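Local coordinates for putative calcium binding protein (Streptomyces coelicolor, PDB 3AKB), which binds calcium ions through EF-hand loops and is thought to act in calcium-mediated regulation in the bacterium, at residues Asn18-Asp22 with Gln70-Arg74; Gly62-Arg66 with Ala81-Leu85; Arg45-Leu49 with Ala102-Val106; Gly52-Leu56 with Met95-Phe99. The protein carries 2 engineered substitutions. All coordinates share one frame; numbering follows the deposited sequence.

Contact 1: residues Asn18-Asp22 with Gln70-Arg74; sequences NGHID and QRITR. With CA (calcium ion), chain H; CA (calcium ion), chain E; CA (calcium ion), chain F.
Ile21 and Ile72 pair their backbones in the short antiparallel two-stranded sheet that couples two EF-hand calcium loops. Theirs is the hydrogen-bonded pair: Ile21 N gives a nearly straight bond (167°) to Ile72 O at 2.8 Å, and Ile72 N returns one to Ile21 O. The carbonyls one residue earlier, His20 O and Arg71 O, each bind the calcium of their own loop, as position seven does in EF-hands. Beta-branched isoleucines suit such extended, buried places; their CB atoms meet at 3.9 Å, and both side chains pack on Trp57 of helix 44-64.

On the other face of the sheet the chemistry is polar. A further calcium is held by His20 NE2 at 2.0 Å and by Asp22 OD2 at 2.1 Å. With CG lodged between backbone N and carbonyl carbon (chi1 65°), the imidazole of His20 has Asn18 OD1 over one face and Arg71 CD over the other, a CH-pi contact 3.9 Å from the centroid.

Waters stitch the ends. One gives to both Asp22 OD1 and Gln70 O; another gives to Gly19 O at 2.7 Å and accepts from Arg74 N at 3.0 Å.

Contact 2: residues Gly62-Arg66 with Ala81-Leu85; sequences GIADR and AVKRL. With CA (calcium ion), chain F.
The guanidinium groups of Arg66 and Arg84 lie nearly parallel and offset, their planes 9° apart. Arg84 NE sits over one face of the Arg66 group, and water 5 lies above the same face toward its rim; Ile63 O approaches the Arg84 group at its edge. The stack brings like charges together: Arg66 NH1 is 3.0 Å from Arg84 NH2, and since both are donors no bond joins them. What makes this tolerable is probably the carbonyl end of helix 44-64. A bend at chi2 (-58°) folds Arg66 back on its own helix, so that NE and NH2 both give weak bonds to Ile63 O, the latter at 3.1 Å. Water 5 also donates to that oxygen and weakly accepts from Arg84 NE. With an alanine in place of Arg84, the Arg66 guanidinium would probably lose the flat group covering its face and be freer to turn about its weak bonds.

Below the charges the contact is apolar. Ile63 CG2 rests on Arg84 CB at 3.8 Å, using the aliphatic root of the long side chain. Ile63 CD1 reaches Leu85 CD2 at 4.2 Å, and Phe92 of helix 89-107 touches both residues. Ala64 CB meets Ala81 CB at 3.7 Å; small methyls allow the two backbones to come close. Asp65 then leaves the helix, and its OD1 binds calcium at 2.4 Å. Here entering helix 44-64 and exiting helix 74-87 meet beside the loop they flank, the helix-loop-helix of an EF-hand.

Contact 3: residues Arg45-Leu49 with Ala102-Val106; sequences RGQAL and AALGV. With CA (calcium ion), chain D.
Ala102 presses its methyl group against the backbone of Ala48 and Leu49, the tight part of this contact. Its CB lies 3.6 Å from Ala48 O and 3.7 Å from Leu49 CA, a closeness that a small residue permits. Leu49 then reaches across with its two branches. CG stands opposite the backbone N (chi1 -167°), and from there CD1 runs onto the backbone of the other helix, 3.5 Å from Ala103 N, while CD2 meets Val106 CG2 more distantly, at 4.3 Å. Leu34 of helix 23-37 touches both Leu49 and Val106, so these branched aliphatic residues fill a buried, three-helix seam.

The opposite margin is looser and wet. The exposed Arg45 is bent at chi3 (-68°), and NH1 gives a hydrogen bond of 2.9 Å to Gly105 O, which lies close to the guanidinium plane. A long, flexible donor suits this place, since the carbonyls of the last turn of helix 89-107 would draw a positive charge. Water 7 continues the link, accepting from Arg45 NH1 and donating to Val106 O. Farther in, water 6 donates to both Arg45 O and Ala102 O, bridging carbonyls that do not meet directly.

The short axes pass 8.9 Å apart with their directions 149° from parallel. This is antiparallel helix packing between helix 44-64, which enters the second calcium loop, and helix 89-107, which enters the third at Asp108, joining successive EF-hands of the protein.

Contact 4: residues Gly52-Leu56 with Met95-Phe99; sequences GAEAL and MARPF. Engineered in segment 95-99: Met95 (natural residue Ile).
Gly52 and Phe99 bring their backbones almost into touch, with CA atoms 3.8 Å apart, where two helices run antiparallel (161°) and their short axes approach to 7.4 Å. A side chain on Gly52 would strike Phe99 CA and Pro98 C, which explains the glycine. Helix 95-99 is kinked: proline has no N-H to give, and Phe99 N makes no bond to the preceding turn. Water 8 repairs the break. It accepts from Phe99 N at 2.9 Å and donates to Met95 O at 2.7 Å and to Gly52 O, so it also ties the helices together. Met95 is an engineered residue, and its carbonyl does this work.

Phe99 places CG anti to the backbone N (chi1 176°), which carries the ring across to the other helix. Its CD1 lies 3.7 Å from Ala53 N and 3.9 Å from Ala53 CB, a neighbour small enough to let the ring come this close. Leu56 spreads two methyls: CD1 packs on Ala96 CB at 3.7 Å, and CD2 reaches Phe99 CD2 at 4.1 Å. Were Leu56 shortened to an alanine, a gap would probably open between Ala96 and the Phe99 ring, leaving that ring less firmly held.

Beyond, Phe158 of helix 151-161 touches Ala96. Such close, glycine-mediated antiparallel helix packing joins helices 44-64 and 89-107 in the interior of this EF-hand protein.

Contacts 3 and 4 lie along the same helix pair, 44-64 and 89-107, and touch through Leu49 CD1 and Phe99 CE1, 3.7 Å apart. Contact 4 is the more central and buried, with glycine and alanines against leucine and phenylalanine, and one bridging water; contact 3, farther out, adds an arginine and more water at its rim. Contacts 1 and 2 share the calcium ion bound by Asp65 and Arg71, and Ile72 packs on Ala64 between them. Contact 1 is partly exposed and built on backbone bonds and metal ligands, whereas contact 2 is mostly buried and apolar under an arginine pair. Helix 44-64 serves contacts 2, 3 and 4, running from the interhelical core to the calcium loop.

Contact 1: residues Asn18-Asp22 with Gln70-Arg74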
loop_
_atom_site.group_PDB
_atom_site.type_symbol
_atom_site.label_atom_id
_atom_site.label_comp_id
_atom_site.label_asym_id
_atom_site.label_seq_id
_atom_site.Cartn_x
_atom_site.Cartn_y
_atom_site.Cartn_z
ATOM N N ASN A 18 -4.482 15.337 3.442
ATOM C CA ASN A 18 -5.041 16.305 4.387
ATOM C C ASN A 18 -4.402 16.288 5.795
ATOM O O ASN A 18 -4.887 16.941 6.733
ATOM C CB ASN A 18 -6.554 16.135 4.433
ATOM C CG ASN A 18 -6.971 14.901 5.193
ATOM O OD1 ASN A 18 -6.150 14.063 5.589
ATOM N ND2 ASN A 18 -8.258 14.804 5.460
ATOM N N GLY A 19 -3.301 15.555 5.935
ATOM C CA GLY A 19 -2.486 15.600 7.156
ATOM C C GLY A 19 -2.805 14.605 8.245
ATOM O O GLY A 19 -2.142 14.557 9.289
ATOM N N HIS A 20 -3.837 13.788 8.018
ATOM C CA HIS A 20 -4.095 12.694 8.926
ATOM C C HIS A 20 -4.589 11.510 8.125
ATOM O O HIS A 20 -5.172 11.693 7.063
ATOM C CB HIS A 20 -5.097 13.103 10.029
ATOM C CG HIS A 20 -6.479 13.419 9.536
ATOM N ND1 HIS A 20 -6.930 14.712 9.365
ATOM C CD2 HIS A 20 -7.528 12.611 9.249
ATOM C CE1 HIS A 20 -8.186 14.685 8.943
ATOM N NE2 HIS A 20 -8.580 13.422 8.889
ATOM N N ILE A 21 -4.344 10.312 8.637
ATOM C CA ILE A 21 -4.741 9.078 7.955
ATOM C C ILE A 21 -6.085 8.619 8.529
ATOM O O ILE A 21 -6.212 8.482 9.761
ATOM C CB ILE A 21 -3.676 7.986 8.135
ATOM C CG1 ILE A 21 -2.313 8.508 7.636
ATOM C CG2 ILE A 21 -4.083 6.723 7.368
ATOM C CD1 ILE A 21 -1.112 7.792 8.207
ATOM N N ASP A 22 -7.057 8.414 7.631
ATOM C CA ASP A 22 -8.425 7.931 7.918
ATOM C C ASP A 22 -8.673 6.629 7.170
ATOM O O ASP A 22 -7.988 6.311 6.195
ATOM C CB ASP A 22 -9.495 8.859 7.281
ATOM C CG ASP A 22 -9.685 10.154 7.993
ATOM O OD1 ASP A 22 -9.672 10.237 9.247
ATOM O OD2 ASP A 22 -9.874 11.126 7.235
ATOM N N GLN A 70 -9.693 7.327 15.616
ATOM C CA GLN A 70 -9.777 6.788 14.244
ATOM C C GLN A 70 -9.325 7.786 13.162
ATOM O O GLN A 70 -9.815 7.794 12.024
ATOM C CB GLN A 70 -11.182 6.185 14.007
ATOM C CG GLN A 70 -11.432 4.968 14.925
ATOM C CD GLN A 70 -12.874 4.475 14.940
ATOM O OE1 GLN A 70 -13.768 5.085 14.349
ATOM N NE2 GLN A 70 -13.095 3.364 15.638
ATOM N N ARG A 71 -8.397 8.655 13.569
ATOM C CA ARG A 71 -7.583 9.502 12.704
ATOM C C ARG A 71 -6.155 9.279 13.205
ATOM O O ARG A 71 -5.904 9.246 14.433
ATOM C CB ARG A 71 -7.931 10.994 12.848
ATOM C CG ARG A 71 -9.318 11.391 12.347
ATOM C CD ARG A 71 -9.527 12.892 12.474
ATOM N NE ARG A 71 -9.697 13.234 13.874
ATOM C CZ ARG A 71 -10.878 13.377 14.451
ATOM N NH1 ARG A 71 -11.980 13.224 13.721
ATOM N NH2 ARG A 71 -10.957 13.684 15.739
ATOM N N ILE A 72 -5.219 9.080 12.287
ATOM C CA ILE A 72 -3.810 8.994 12.678
ATOM C C ILE A 72 -3.134 10.282 12.240
ATOM O O ILE A 72 -2.990 10.541 11.045
ATOM C CB ILE A 72 -3.094 7.816 11.987
ATOM C CG1 ILE A 72 -3.799 6.495 12.327
ATOM C CG2 ILE A 72 -1.611 7.785 12.395
ATOM C CD1 ILE A 72 -3.394 5.318 11.407
ATOM N N THR A 73 -2.750 11.113 13.209
ATOM C CA THR A 73 -2.085 12.371 12.906
ATOM C C THR A 73 -0.630 12.151 12.489
ATOM O O THR A 73 -0.056 11.084 12.759
ATOM C CB THR A 73 -2.118 13.331 14.113
ATOM O OG1 THR A 73 -1.454 12.716 15.216
ATOM C CG2 THR A 73 -3.535 13.665 14.503
ATOM N N ARG A 74 -0.064 13.161 11.821
ATOM C CA ARG A 74 1.368 13.201 11.554
ATOM C C ARG A 74 2.155 12.898 12.826
ATOM O O ARG A 74 3.045 12.045 12.821
ATOM C CB ARG A 74 1.746 14.572 11.008
ATOM C CG ARG A 74 3.015 14.594 10.154
ATOM C CD ARG A 74 3.188 15.958 9.496
ATOM N NE ARG A 74 2.164 16.231 8.486
ATOM C CZ ARG A 74 2.261 15.892 7.204
ATOM N NH1 ARG A 74 3.338 15.250 6.761
ATOM N NH2 ARG A 74 1.278 16.195 6.364
HETATM CA CA CA H . -10.403 12.880 8.346
HETATM CA CA CA E . -5.971 11.785 4.843
HETATM CA CA CA F . -5.635 9.570 16.667
HETATM O O HOH W 1 -1.598 15.682 11.647
HETATM O O HOH W 2 -11.794 9.739 11.056
HETATM O O HOH W 3 -8.310 11.758 5.152
HETATM O O HOH W 4 -5.640 12.080 16.758
#

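Contact 2: residues Gly62-Arg66 with Ala81-Leu85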
loop_
_atom_site.group_PDB
_atom_site.type_symbol
_atom_site.label_atom_id
_atom_site.label_comp_id
_atom_site.label_asym_id
_atom_site.label_seq_id
_atom_site.Cartn_x
_atom_site.Cartn_y
_atom_site.Cartn_z
ATOM N N GLY A 62 -4.261 0.175 14.687
ATOM C CA GLY A 62 -3.897 -0.589 15.903
ATOM C C GLY A 62 -2.524 -0.222 16.441
ATOM O O GLY A 62 -2.299 -0.191 17.673
ATOM N N ILE A 63 -1.604 0.076 15.533
ATOM C CA ILE A 63 -0.241 0.476 15.887
ATOM C C ILE A 63 -0.140 1.956 16.273
ATOM O O ILE A 63 0.540 2.294 17.247
ATOM C CB ILE A 63 0.735 0.176 14.723
ATOM C CG1 ILE A 63 0.962 -1.338 14.623
ATOM C CG2 ILE A 63 2.048 0.955 14.872
ATOM C CD1 ILE A 63 1.272 -1.847 13.199
ATOM N N ALA A 64 -0.828 2.821 15.530
ATOM C CA ALA A 64 -0.555 4.272 15.524
ATOM C C ALA A 64 -1.621 5.179 16.134
ATOM O O ALA A 64 -1.298 6.295 16.576
ATOM C CB ALA A 64 -0.263 4.737 14.094
ATOM N N ASP A 65 -2.870 4.727 16.160
ATOM C CA ASP A 65 -3.968 5.578 16.618
ATOM C C ASP A 65 -4.089 5.479 18.129
ATOM O O ASP A 65 -4.966 4.791 18.641
ATOM C CB ASP A 65 -5.303 5.197 15.948
ATOM C CG ASP A 65 -6.453 6.072 16.392
ATOM O OD1 ASP A 65 -6.214 7.216 16.792
ATOM O OD2 ASP A 65 -7.609 5.612 16.331
ATOM N N ARG A 66 -3.235 6.204 18.836
ATOM C CA ARG A 66 -3.125 5.999 20.281
ATOM C C ARG A 66 -4.206 6.688 21.132
ATOM O O ARG A 66 -4.414 6.293 22.283
ATOM C CB ARG A 66 -1.695 6.246 20.781
ATOM C CG ARG A 66 -0.705 5.104 20.429
ATOM C CD ARG A 66 -1.160 3.737 20.993
ATOM N NE ARG A 66 -0.686 2.602 20.190
ATOM C CZ ARG A 66 0.105 1.629 20.644
ATOM N NH1 ARG A 66 0.510 1.623 21.914
ATOM N NH2 ARG A 66 0.478 0.646 19.833
ATOM N N ALA A 81 4.313 5.386 15.343
ATOM C CA ALA A 81 4.265 4.337 14.329
ATOM C C ALA A 81 5.620 3.952 13.737
ATOM O O ALA A 81 5.859 2.780 13.485
ATOM C CB ALA A 81 3.281 4.707 13.200
ATOM N N VAL A 82 6.483 4.933 13.504
ATOM C CA VAL A 82 7.772 4.678 12.844
ATOM C C VAL A 82 8.604 3.597 13.537
ATOM O O VAL A 82 9.039 2.646 12.877
ATOM C CB VAL A 82 8.595 5.974 12.657
ATOM C CG1 VAL A 82 9.993 5.673 12.071
ATOM C CG2 VAL A 82 7.842 6.941 11.779
ATOM N N LYS A 83 8.835 3.751 14.844
ATOM C CA LYS A 83 9.609 2.764 15.605
ATOM C C LYS A 83 8.930 1.403 15.593
ATOM O O LYS A 83 9.566 0.388 15.310
ATOM C CB LYS A 83 9.857 3.210 17.053
ATOM C CG LYS A 83 10.379 2.059 17.934
ATOM C CD LYS A 83 10.884 2.504 19.302
ATOM C CE LYS A 83 10.961 1.312 20.267
ATOM N NZ LYS A 83 9.599 0.780 20.658
ATOM N N ARG A 84 7.635 1.389 15.896
ATOM C CA ARG A 84 6.879 0.144 15.922
ATOM C C ARG A 84 6.924 -0.570 14.563
ATOM O O ARG A 84 7.094 -1.786 14.504
ATOM C CB ARG A 84 5.441 0.379 16.404
ATOM C CG ARG A 84 5.345 0.862 17.852
ATOM C CD ARG A 84 4.083 0.335 18.526
ATOM N NE ARG A 84 3.597 1.213 19.590
ATOM C CZ ARG A 84 3.973 1.146 20.866
ATOM N NH1 ARG A 84 4.863 0.245 21.267
ATOM N NH2 ARG A 84 3.464 1.995 21.747
ATOM N N LEU A 85 6.793 0.180 13.469
ATOM C CA LEU A 85 6.898 -0.416 12.134
ATOM C C LEU A 85 8.291 -0.975 11.878
ATOM O O LEU A 85 8.426 -2.083 11.347
ATOM C CB LEU A 85 6.545 0.595 11.042
ATOM C CG LEU A 85 5.071 0.992 10.943
ATOM C CD1 LEU A 85 4.906 2.068 9.889
ATOM C CD2 LEU A 85 4.197 -0.216 10.639
HETATM CA CA CA F . -5.635 9.570 16.667
HETATM O O HOH W 5 2.433 4.090 18.464
HETATM O O HOH W 4 -5.640 12.080 16.758
#

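Contact 3: residues Arg45-Leu49 with Ala102-Val106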
loop_
_atom_site.group_PDB
_atom_site.type_symbol
_atom_site.label_atom_id
_atom_site.label_comp_id
_atom_site.label_asym_id
_atom_site.label_seq_id
_atom_site.Cartn_x
_atom_site.Cartn_y
_atom_site.Cartn_z
ATOM N N ARG A 45 -13.631 -9.364 -7.051
ATOM C CA ARG A 45 -12.291 -8.773 -6.843
ATOM C C ARG A 45 -12.380 -7.395 -6.209
ATOM O O ARG A 45 -11.503 -7.007 -5.423
ATOM C CB ARG A 45 -11.533 -8.683 -8.173
ATOM C CG ARG A 45 -10.909 -10.027 -8.612
ATOM C CD ARG A 45 -10.052 -9.854 -9.855
ATOM N NE ARG A 45 -10.889 -9.528 -11.016
ATOM C CZ ARG A 45 -10.480 -8.866 -12.103
ATOM N NH1 ARG A 45 -9.221 -8.427 -12.235
ATOM N NH2 ARG A 45 -11.342 -8.638 -13.075
ATOM N N GLY A 46 -13.437 -6.649 -6.540
ATOM C CA GLY A 46 -13.648 -5.305 -5.947
ATOM C C GLY A 46 -13.919 -5.411 -4.457
ATOM O O GLY A 46 -13.303 -4.708 -3.635
ATOM N N GLN A 47 -14.801 -6.330 -4.091
ATOM C CA GLN A 47 -15.106 -6.553 -2.675
ATOM C C GLN A 47 -13.879 -7.018 -1.905
ATOM O O GLN A 47 -13.661 -6.581 -0.759
ATOM C CB GLN A 47 -16.290 -7.518 -2.508
ATOM C CG GLN A 47 -17.599 -6.929 -2.982
ATOM C CD GLN A 47 -17.951 -5.694 -2.204
ATOM O OE1 GLN A 47 -17.876 -4.571 -2.712
ATOM N NE2 GLN A 47 -18.261 -5.875 -0.925
ATOM N N ALA A 48 -13.044 -7.865 -2.532
ATOM C CA ALA A 48 -11.851 -8.346 -1.854
ATOM C C ALA A 48 -10.857 -7.204 -1.660
ATOM O O ALA A 48 -10.167 -7.181 -0.655
ATOM C CB ALA A 48 -11.208 -9.507 -2.610
ATOM N N LEU A 49 -10.774 -6.271 -2.614
ATOM C CA LEU A 49 -9.860 -5.141 -2.458
ATOM C C LEU A 49 -10.291 -4.195 -1.336
ATOM O O LEU A 49 -9.477 -3.802 -0.512
ATOM C CB LEU A 49 -9.650 -4.374 -3.762
ATOM C CG LEU A 49 -8.476 -3.388 -3.698
ATOM C CD1 LEU A 49 -7.161 -4.155 -3.693
ATOM C CD2 LEU A 49 -8.550 -2.437 -4.866
ATOM N N ALA A 102 -5.253 -9.072 -2.970
ATOM C CA ALA A 102 -6.403 -8.560 -3.726
ATOM C C ALA A 102 -6.000 -7.591 -4.840
ATOM O O ALA A 102 -6.606 -7.587 -5.925
ATOM C CB ALA A 102 -7.406 -7.907 -2.772
ATOM N N ALA A 103 -4.962 -6.796 -4.575
ATOM C CA ALA A 103 -4.447 -5.841 -5.536
ATOM C C ALA A 103 -3.837 -6.586 -6.710
ATOM O O ALA A 103 -4.045 -6.216 -7.866
ATOM C CB ALA A 103 -3.405 -4.926 -4.863
ATOM N N LEU A 104 -3.100 -7.661 -6.438
ATOM C CA LEU A 104 -2.588 -8.469 -7.549
ATOM C C LEU A 104 -3.718 -9.015 -8.419
ATOM O O LEU A 104 -3.605 -9.079 -9.644
ATOM C CB LEU A 104 -1.722 -9.632 -7.041
ATOM C CG LEU A 104 -0.362 -9.140 -6.527
ATOM C CD1 LEU A 104 0.327 -10.177 -5.700
ATOM C CD2 LEU A 104 0.603 -8.743 -7.670
ATOM N N GLY A 105 -4.810 -9.431 -7.784
ATOM C CA GLY A 105 -5.956 -9.958 -8.549
ATOM C C GLY A 105 -6.543 -8.895 -9.456
ATOM O O GLY A 105 -6.911 -9.169 -10.608
ATOM N N VAL A 106 -6.652 -7.677 -8.935
ATOM C CA VAL A 106 -7.168 -6.571 -9.736
ATOM C C VAL A 106 -6.291 -6.236 -10.935
ATOM O O VAL A 106 -6.809 -5.920 -12.029
ATOM C CB VAL A 106 -7.396 -5.314 -8.849
ATOM C CG1 VAL A 106 -7.722 -4.090 -9.666
ATOM C CG2 VAL A 106 -8.515 -5.581 -7.872
HETATM CA CA CA D . -18.970 -4.670 0.567
HETATM O O HOH W 6 -9.137 -8.612 -5.750
HETATM O O HOH W 7 -7.869 -6.610 -14.370
#

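Contact 4: residues Gly52-Leu56 with Met95-Phe99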
loop_
_atom_site.group_PDB
_atom_site.type_symbol
_atom_site.label_atom_id
_atom_site.label_comp_id
_atom_site.label_asym_id
_atom_site.label_seq_id
_atom_site.Cartn_x
_atom_site.Cartn_y
_atom_site.Cartn_z
ATOM N N GLY A 52 -9.604 -5.941 1.969
ATOM C CA GLY A 52 -8.183 -5.925 2.329
ATOM C C GLY A 52 -7.706 -4.552 2.752
ATOM O O GLY A 52 -6.912 -4.422 3.676
ATOM N N ALA A 53 -8.217 -3.515 2.084
ATOM C CA ALA A 53 -7.843 -2.145 2.416
ATOM C C ALA A 53 -8.329 -1.794 3.813
ATOM O O ALA A 53 -7.594 -1.162 4.580
ATOM C CB ALA A 53 -8.429 -1.171 1.411
ATOM N N GLU A 54 -9.540 -2.236 4.162
ATOM C CA GLU A 54 -10.077 -1.974 5.515
ATOM C C GLU A 54 -9.222 -2.680 6.580
ATOM O O GLU A 54 -8.950 -2.114 7.665
ATOM C CB GLU A 54 -11.551 -2.372 5.621
ATOM C CG GLU A 54 -12.245 -1.863 6.910
ATOM C CD GLU A 54 -12.046 -2.740 8.137
ATOM O OE1 GLU A 54 -11.563 -3.877 7.996
ATOM O OE2 GLU A 54 -12.385 -2.275 9.257
ATOM N N ALA A 55 -8.813 -3.911 6.277
ATOM C CA ALA A 55 -7.986 -4.663 7.216
ATOM C C ALA A 55 -6.622 -3.988 7.420
ATOM O O ALA A 55 -6.095 -3.981 8.531
ATOM C CB ALA A 55 -7.817 -6.089 6.721
ATOM N N LEU A 56 -6.074 -3.417 6.354
ATOM C CA LEU A 56 -4.785 -2.726 6.473
ATOM C C LEU A 56 -4.953 -1.472 7.323
ATOM O O LEU A 56 -4.101 -1.181 8.151
ATOM C CB LEU A 56 -4.197 -2.404 5.101
ATOM C CG LEU A 56 -2.831 -1.707 5.028
ATOM C CD1 LEU A 56 -1.821 -2.345 5.975
ATOM C CD2 LEU A 56 -2.337 -1.777 3.596
ATOM N N MET A 95 -0.272 -8.000 7.927
ATOM C CA MET A 95 -1.595 -7.343 8.043
ATOM C C MET A 95 -2.017 -6.756 6.692
ATOM O O MET A 95 -3.215 -6.629 6.412
ATOM C CB MET A 95 -1.587 -6.268 9.139
ATOM C CG MET A 95 -1.316 -6.835 10.528
ATOM S SD MET A 95 -2.791 -7.529 11.312
ATOM C CE MET A 95 -3.766 -6.128 11.861
ATOM N N ALA A 96 -1.025 -6.448 5.855
ATOM C CA ALA A 96 -1.270 -5.950 4.478
ATOM C C ALA A 96 -1.466 -7.027 3.424
ATOM O O ALA A 96 -1.849 -6.710 2.277
ATOM C CB ALA A 96 -0.148 -5.036 4.023
ATOM N N ARG A 97 -1.161 -8.276 3.760
ATOM C CA ARG A 97 -1.178 -9.317 2.755
ATOM C C ARG A 97 -2.560 -9.459 2.072
ATOM O O ARG A 97 -2.611 -9.604 0.866
ATOM C CB ARG A 97 -0.730 -10.671 3.336
ATOM C CG ARG A 97 -0.454 -11.681 2.250
ATOM C CD ARG A 97 -0.038 -13.041 2.802
ATOM N NE ARG A 97 1.349 -13.009 3.263
ATOM C CZ ARG A 97 2.410 -13.245 2.507
ATOM N NH1 ARG A 97 2.286 -13.500 1.219
ATOM N NH2 ARG A 97 3.612 -13.214 3.054
ATOM N N PRO A 98 -3.680 -9.413 2.827
ATOM C CA PRO A 98 -4.972 -9.502 2.103
ATOM C C PRO A 98 -5.164 -8.388 1.077
ATOM O O PRO A 98 -5.618 -8.660 -0.054
ATOM C CB PRO A 98 -6.010 -9.413 3.233
ATOM C CG PRO A 98 -5.227 -10.022 4.409
ATOM C CD PRO A 98 -3.868 -9.433 4.291
ATOM N N PHE A 99 -4.786 -7.161 1.443
ATOM C CA PHE A 99 -4.835 -6.053 0.485
ATOM C C PHE A 99 -3.930 -6.320 -0.722
ATOM O O PHE A 99 -4.336 -6.161 -1.874
ATOM C CB PHE A 99 -4.421 -4.731 1.142
ATOM C CG PHE A 99 -4.354 -3.569 0.173
ATOM C CD1 PHE A 99 -5.523 -3.003 -0.331
ATOM C CD2 PHE A 99 -3.123 -3.052 -0.232
ATOM C CE1 PHE A 99 -5.468 -1.927 -1.232
ATOM C CE2 PHE A 99 -3.066 -1.973 -1.124
ATOM C CZ PHE A 99 -4.233 -1.417 -1.613
HETATM O O HOH W 8 -4.690 -6.175 4.188
#